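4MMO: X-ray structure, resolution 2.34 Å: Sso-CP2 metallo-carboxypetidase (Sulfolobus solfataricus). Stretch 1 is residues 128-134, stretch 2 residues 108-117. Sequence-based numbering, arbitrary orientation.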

ATOM      1  N   ASN A 128      25.954  -5.034 -43.237  1.00 29.76           N
ATOM      2  CA  ASN A 128      26.783  -4.886 -42.056  1.00 37.72           C
ATOM      3  C   ASN A 128      25.887  -4.910 -40.831  1.00 46.66           C
ATOM      4  O   ASN A 128      24.815  -4.302 -40.830  1.00 39.60           O
ATOM      5  CB  ASN A 128      27.564  -3.579 -42.114  1.00 41.45           C
ATOM      6  CG  ASN A 128      28.393  -3.455 -43.370  1.00 45.97           C
ATOM      7  OD1 ASN A 128      29.045  -4.407 -43.792  1.00 43.50           O
ATOM      8  ND2 ASN A 128      28.370  -2.275 -43.978  1.00 40.35           N
ATOM      9  N   VAL A 129      26.324  -5.619 -39.795  1.00 33.93           N
ATOM     10  CA  VAL A 129      25.533  -5.770 -38.582  1.00 35.42           C
ATOM     11  C   VAL A 129      26.300  -5.272 -37.367  1.00 36.65           C
ATOM     12  O   VAL A 129      27.441  -5.672 -37.124  1.00 40.85           O
ATOM     13  CB  VAL A 129      25.115  -7.238 -38.370  1.00 42.22           C
ATOM     14  CG1 VAL A 129      24.399  -7.420 -37.032  1.00 35.09           C
ATOM     15  CG2 VAL A 129      24.221  -7.683 -39.506  1.00 32.23           C
ATOM     16  N   LYS A 130      25.657  -4.386 -36.618  1.00 34.85           N
ATOM     17  CA  LYS A 130      26.168  -3.927 -35.336  1.00 30.39           C
ATOM     18  C   LYS A 130      25.240  -4.441 -34.250  1.00 40.83           C
ATOM     19  O   LYS A 130      24.019  -4.288 -34.347  1.00 36.58           O
ATOM     20  CB  LYS A 130      26.233  -2.406 -35.306  1.00 36.37           C
ATOM     21  CG  LYS A 130      27.203  -1.827 -36.311  1.00 28.58           C
ATOM     22  CD  LYS A 130      27.211  -0.315 -36.268  1.00 30.94           C
ATOM     23  CE  LYS A 130      28.335   0.248 -37.118  1.00 37.23           C
ATOM     24  NZ  LYS A 130      28.347   1.734 -37.093  1.00 46.54           N
ATOM     25  N   LEU A 131      25.824  -5.066 -33.231  1.00 35.60           N
ATOM     26  CA  LEU A 131      25.065  -5.666 -32.140  1.00 35.41           C
ATOM     27  C   LEU A 131      25.196  -4.833 -30.875  1.00 33.44           C
ATOM     28  O   LEU A 131      26.295  -4.424 -30.505  1.00 41.29           O
ATOM     29  CB  LEU A 131      25.572  -7.079 -31.853  1.00 36.38           C
ATOM     30  CG  LEU A 131      25.552  -8.094 -32.996  1.00 45.56           C
ATOM     31  CD1 LEU A 131      26.156  -9.402 -32.506  1.00 35.44           C
ATOM     32  CD2 LEU A 131      24.141  -8.313 -33.526  1.00 26.17           C
ATOM     33  N   LEU A 132      24.070  -4.586 -30.216  1.00 41.45           N
ATOM     34  CA  LEU A 132      24.067  -3.835 -28.967  1.00 37.62           C
ATOM     35  C   LEU A 132      23.157  -4.506 -27.953  1.00 37.60           C
ATOM     36  O   LEU A 132      21.934  -4.383 -28.024  1.00 34.62           O
ATOM     37  CB  LEU A 132      23.620  -2.389 -29.203  1.00 32.26           C
ATOM     38  CG  LEU A 132      23.872  -1.423 -28.042  1.00 34.55           C
ATOM     39  CD1 LEU A 132      25.353  -1.258 -27.812  1.00 67.74           C
ATOM     40  CD2 LEU A 132      23.237  -0.067 -28.304  1.00 44.23           C
ATOM     41  N   TYR A 133      23.772  -5.224 -27.017  1.00 38.21           N
ATOM     42  CA  TYR A 133      23.047  -5.936 -25.976  1.00 32.98           C
ATOM     43  C   TYR A 133      23.233  -5.255 -24.620  1.00 34.54           C
ATOM     44  O   TYR A 133      24.351  -5.206 -24.102  1.00 42.21           O
ATOM     45  CB  TYR A 133      23.547  -7.375 -25.886  1.00 33.74           C
ATOM     46  CG  TYR A 133      23.476  -8.150 -27.182  1.00 27.95           C
ATOM     47  CD1 TYR A 133      22.452  -7.927 -28.096  1.00 40.66           C
ATOM     48  CD2 TYR A 133      24.427  -9.113 -27.487  1.00 33.75           C
ATOM     49  CE1 TYR A 133      22.381  -8.643 -29.274  1.00 27.26           C
ATOM     50  CE2 TYR A 133      24.367  -9.832 -28.658  1.00 28.56           C
ATOM     51  CZ  TYR A 133      23.340  -9.593 -29.553  1.00 35.80           C
ATOM     52  OH  TYR A 133      23.277 -10.307 -30.727  1.00 32.68           O
ATOM     53  N   GLU A 134      22.145  -4.734 -24.051  1.00 36.07           N
ATOM     54  CA  GLU A 134      22.199  -4.091 -22.736  1.00 35.93           C
ATOM     55  C   GLU A 134      21.706  -5.029 -21.636  1.00 41.32           C
ATOM     56  O   GLU A 134      21.125  -6.081 -21.915  1.00 41.22           O
ATOM     57  CB  GLU A 134      21.387  -2.790 -22.718  1.00 30.90           C
ATOM     58  CG  GLU A 134      19.862  -2.968 -22.698  1.00 42.01           C
ATOM     59  CD  GLU A 134      19.146  -1.822 -21.998  1.00 44.49           C
ATOM     60  OE1 GLU A 134      19.670  -1.315 -20.982  1.00 41.78           O
ATOM     61  OE2 GLU A 134      18.056  -1.425 -22.463  1.00 38.01           O
TER
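Stretch 2 (108-117) TLMARLFAIK

Residues 108-117 form a stretch of α-helix, part of a longer one, that lies over the strand 128-134 and runs nearly antiparallel to it: the N-to-C directions differ by 161° (signed crossing angle -161°), and the axes approach to 11.6 Å. The backbones stay well apart, with CA atoms pairing at 8.7 Å for Val129 and Ile116, 9.3 Å for Leu131 and Leu113, and 8.7 Å for Tyr133 and Leu109; side chains fill the gap. Alternation along the strand turns Val129, Leu131 and Tyr133 toward the helix and leaves the intervening residues out of reach. The helix answers with Leu109, Leu113 and Ile116, spaced four and three residues apart and so gathered on one side. At one end of the contact, CD1 of Ile116 (chi1 m, chi2 t) is a knob that meets both Val129 CG1 at 3.9 Å and Leu131 CD2 at 4.1 Å, fitting against two strand side chains at once. Leu113 starts sideways from its CA, but its end comes nearer the strand: its CD2 lies 4.0 Å from Leu131 CD1, and its CG is 3.6 Å from Tyr133 OH, so this leucine bridges the middle of the contact and the tip of the tyrosine. Tyr133, with chi1 m, has the largest area covered by the helix and offers a flat surface in place of a knob. Leu109 covers one face of its ring, with CG 4.2 Å from the ring centroid and 16° off the normal, a CH-pi contact, and with CD2 4.0 Å from Tyr133 CZ. No direct hydrogen bond joins the two stretches. Water 1 links them instead, accepting from Tyr133 OH at 2.5 Å and donating to Leu109 O at 2.9 Å; that carbonyl receives only a weak helical bond from Leu113 N, at 3.4 Å.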

ATOM      1  N   THR A 108      15.003 -14.902 -28.422  1.00 28.26           N
ATOM      2  CA  THR A 108      15.021 -14.044 -29.606  1.00 35.76           C
ATOM      3  C   THR A 108      16.429 -13.517 -29.857  1.00 39.65           C
ATOM      4  O   THR A 108      16.855 -13.387 -31.003  1.00 34.84           O
ATOM      5  CB  THR A 108      14.051 -12.861 -29.448  1.00 29.54           C
ATOM      6  OG1 THR A 108      12.736 -13.357 -29.179  1.00 39.57           O
ATOM      7  CG2 THR A 108      14.021 -11.999 -30.712  1.00 31.50           C
ATOM      8  N   LEU A 109      17.153 -13.227 -28.782  1.00 38.01           N
ATOM      9  CA  LEU A 109      18.509 -12.700 -28.899  1.00 25.64           C
ATOM     10  C   LEU A 109      19.411 -13.730 -29.555  1.00 29.42           C
ATOM     11  O   LEU A 109      20.229 -13.398 -30.415  1.00 33.40           O
ATOM     12  CB  LEU A 109      19.056 -12.315 -27.517  1.00 29.42           C
ATOM     13  CG  LEU A 109      20.427 -11.634 -27.412  1.00 31.63           C
ATOM     14  CD1 LEU A 109      20.541 -10.941 -26.057  1.00 35.04           C
ATOM     15  CD2 LEU A 109      21.600 -12.596 -27.569  1.00 28.14           C
ATOM     16  N   MET A 110      19.250 -14.983 -29.148  1.00 31.45           N
ATOM     17  CA  MET A 110      20.143 -16.054 -29.575  1.00 36.24           C
ATOM     18  C   MET A 110      19.781 -16.535 -30.980  1.00 38.69           C
ATOM     19  O   MET A 110      20.661 -16.893 -31.766  1.00 38.17           O
ATOM     20  CB  MET A 110      20.074 -17.221 -28.587  1.00 33.08           C
ATOM     21  CG  MET A 110      21.083 -18.324 -28.845  1.00 49.58           C
ATOM     22  SD  MET A 110      22.790 -17.787 -28.655  1.00 55.38           S
ATOM     23  CE  MET A 110      22.847 -17.409 -26.906  1.00 36.64           C
ATOM     24  N   ALA A 111      18.486 -16.551 -31.282  1.00 32.88           N
ATOM     25  CA  ALA A 111      18.015 -16.905 -32.616  1.00 35.77           C
ATOM     26  C   ALA A 111      18.679 -16.007 -33.651  1.00 29.50           C
ATOM     27  O   ALA A 111      19.250 -16.490 -34.629  1.00 34.08           O
ATOM     28  CB  ALA A 111      16.500 -16.782 -32.700  1.00 32.56           C
ATOM     29  N   ARG A 112      18.628 -14.700 -33.410  1.00 36.83           N
ATOM     30  CA  ARG A 112      19.215 -13.728 -34.323  1.00 36.49           C
ATOM     31  C   ARG A 112      20.705 -13.985 -34.525  1.00 44.85           C
ATOM     32  O   ARG A 112      21.213 -13.871 -35.641  1.00 42.76           O
ATOM     33  CB  ARG A 112      19.004 -12.308 -33.800  1.00 31.05           C
ATOM     34  CG  ARG A 112      17.556 -11.862 -33.795  1.00 26.09           C
ATOM     35  CD  ARG A 112      17.418 -10.465 -33.224  1.00 29.46           C
ATOM     36  NE  ARG A 112      16.047  -9.972 -33.319  1.00 35.25           N
ATOM     37  CZ  ARG A 112      15.644  -8.789 -32.866  1.00 30.72           C
ATOM     38  NH1 ARG A 112      16.504  -7.970 -32.277  1.00 35.91           N
ATOM     39  NH2 ARG A 112      14.376  -8.428 -32.997  1.00 30.05           N
ATOM     40  N   LEU A 113      21.396 -14.335 -33.444  1.00 37.75           N
ATOM     41  CA  LEU A 113      22.832 -14.615 -33.500  1.00 36.53           C
ATOM     42  C   LEU A 113      23.137 -15.805 -34.398  1.00 37.95           C
ATOM     43  O   LEU A 113      24.091 -15.780 -35.174  1.00 35.08           O
ATOM     44  CB  LEU A 113      23.383 -14.902 -32.099  1.00 31.90           C
ATOM     45  CG  LEU A 113      24.134 -13.788 -31.372  1.00 46.22           C
ATOM     46  CD1 LEU A 113      24.571 -14.281 -29.998  1.00 47.00           C
ATOM     47  CD2 LEU A 113      25.342 -13.315 -32.162  1.00 57.76           C
ATOM     48  N   PHE A 114      22.333 -16.856 -34.280  1.00 31.51           N
ATOM     49  CA  PHE A 114      22.554 -18.056 -35.064  1.00 31.01           C
ATOM     50  C   PHE A 114      22.159 -17.849 -36.532  1.00 45.22           C
ATOM     51  O   PHE A 114      22.737 -18.472 -37.419  1.00 43.13           O
ATOM     52  CB  PHE A 114      21.827 -19.250 -34.443  1.00 33.91           C
ATOM     53  CG  PHE A 114      22.620 -19.932 -33.361  1.00 37.60           C
ATOM     54  CD1 PHE A 114      23.677 -20.765 -33.687  1.00 45.39           C
ATOM     55  CD2 PHE A 114      22.326 -19.720 -32.022  1.00 33.00           C
ATOM     56  CE1 PHE A 114      24.419 -21.385 -32.702  1.00 51.36           C
ATOM     57  CE2 PHE A 114      23.065 -20.340 -31.031  1.00 45.32           C
ATOM     58  CZ  PHE A 114      24.113 -21.172 -31.371  1.00 49.06           C
ATOM     59  N   ALA A 115      21.201 -16.961 -36.786  1.00 33.67           N
ATOM     60  CA  ALA A 115      20.860 -16.596 -38.159  1.00 41.63           C
ATOM     61  C   ALA A 115      22.060 -15.930 -38.823  1.00 36.41           C
ATOM     62  O   ALA A 115      22.436 -16.283 -39.940  1.00 38.07           O
ATOM     63  CB  ALA A 115      19.657 -15.669 -38.190  1.00 23.23           C
ATOM     64  N   ILE A 116      22.667 -14.975 -38.124  1.00 36.11           N
ATOM     65  CA  ILE A 116      23.820 -14.260 -38.654  1.00 37.68           C
ATOM     66  C   ILE A 116      24.950 -15.240 -38.935  1.00 50.09           C
ATOM     67  O   ILE A 116      25.625 -15.144 -39.961  1.00 52.21           O
ATOM     68  CB  ILE A 116      24.299 -13.167 -37.680  1.00 34.37           C
ATOM     69  CG1 ILE A 116      23.220 -12.094 -37.528  1.00 32.67           C
ATOM     70  CG2 ILE A 116      25.598 -12.522 -38.171  1.00 37.87           C
ATOM     71  CD1 ILE A 116      23.469 -11.121 -36.381  1.00 31.65           C
ATOM     72  N   LYS A 117      25.144 -16.181 -38.017  1.00 49.36           N
ATOM     73  CA  LYS A 117      26.174 -17.199 -38.157  1.00 47.38           C
ATOM     74  C   LYS A 117      25.967 -18.019 -39.422  1.00 49.00           C
ATOM     75  O   LYS A 117      26.912 -18.284 -40.164  1.00 43.19           O
ATOM     76  CB  LYS A 117      26.152 -18.136 -36.952  1.00 42.27           C
ATOM     77  CG  LYS A 117      27.212 -19.221 -36.989  1.00 43.68           C
ATOM     78  CD  LYS A 117      27.001 -20.238 -35.880  1.00 47.62           C
ATOM     79  CE  LYS A 117      28.272 -21.019 -35.603  1.00 57.65           C
ATOM     80  NZ  LYS A 117      28.866 -21.599 -36.837  1.00 52.31           N
TER
HETATM   81  O   HOH W   1      20.856 -10.717 -31.330  1.00 30.09           O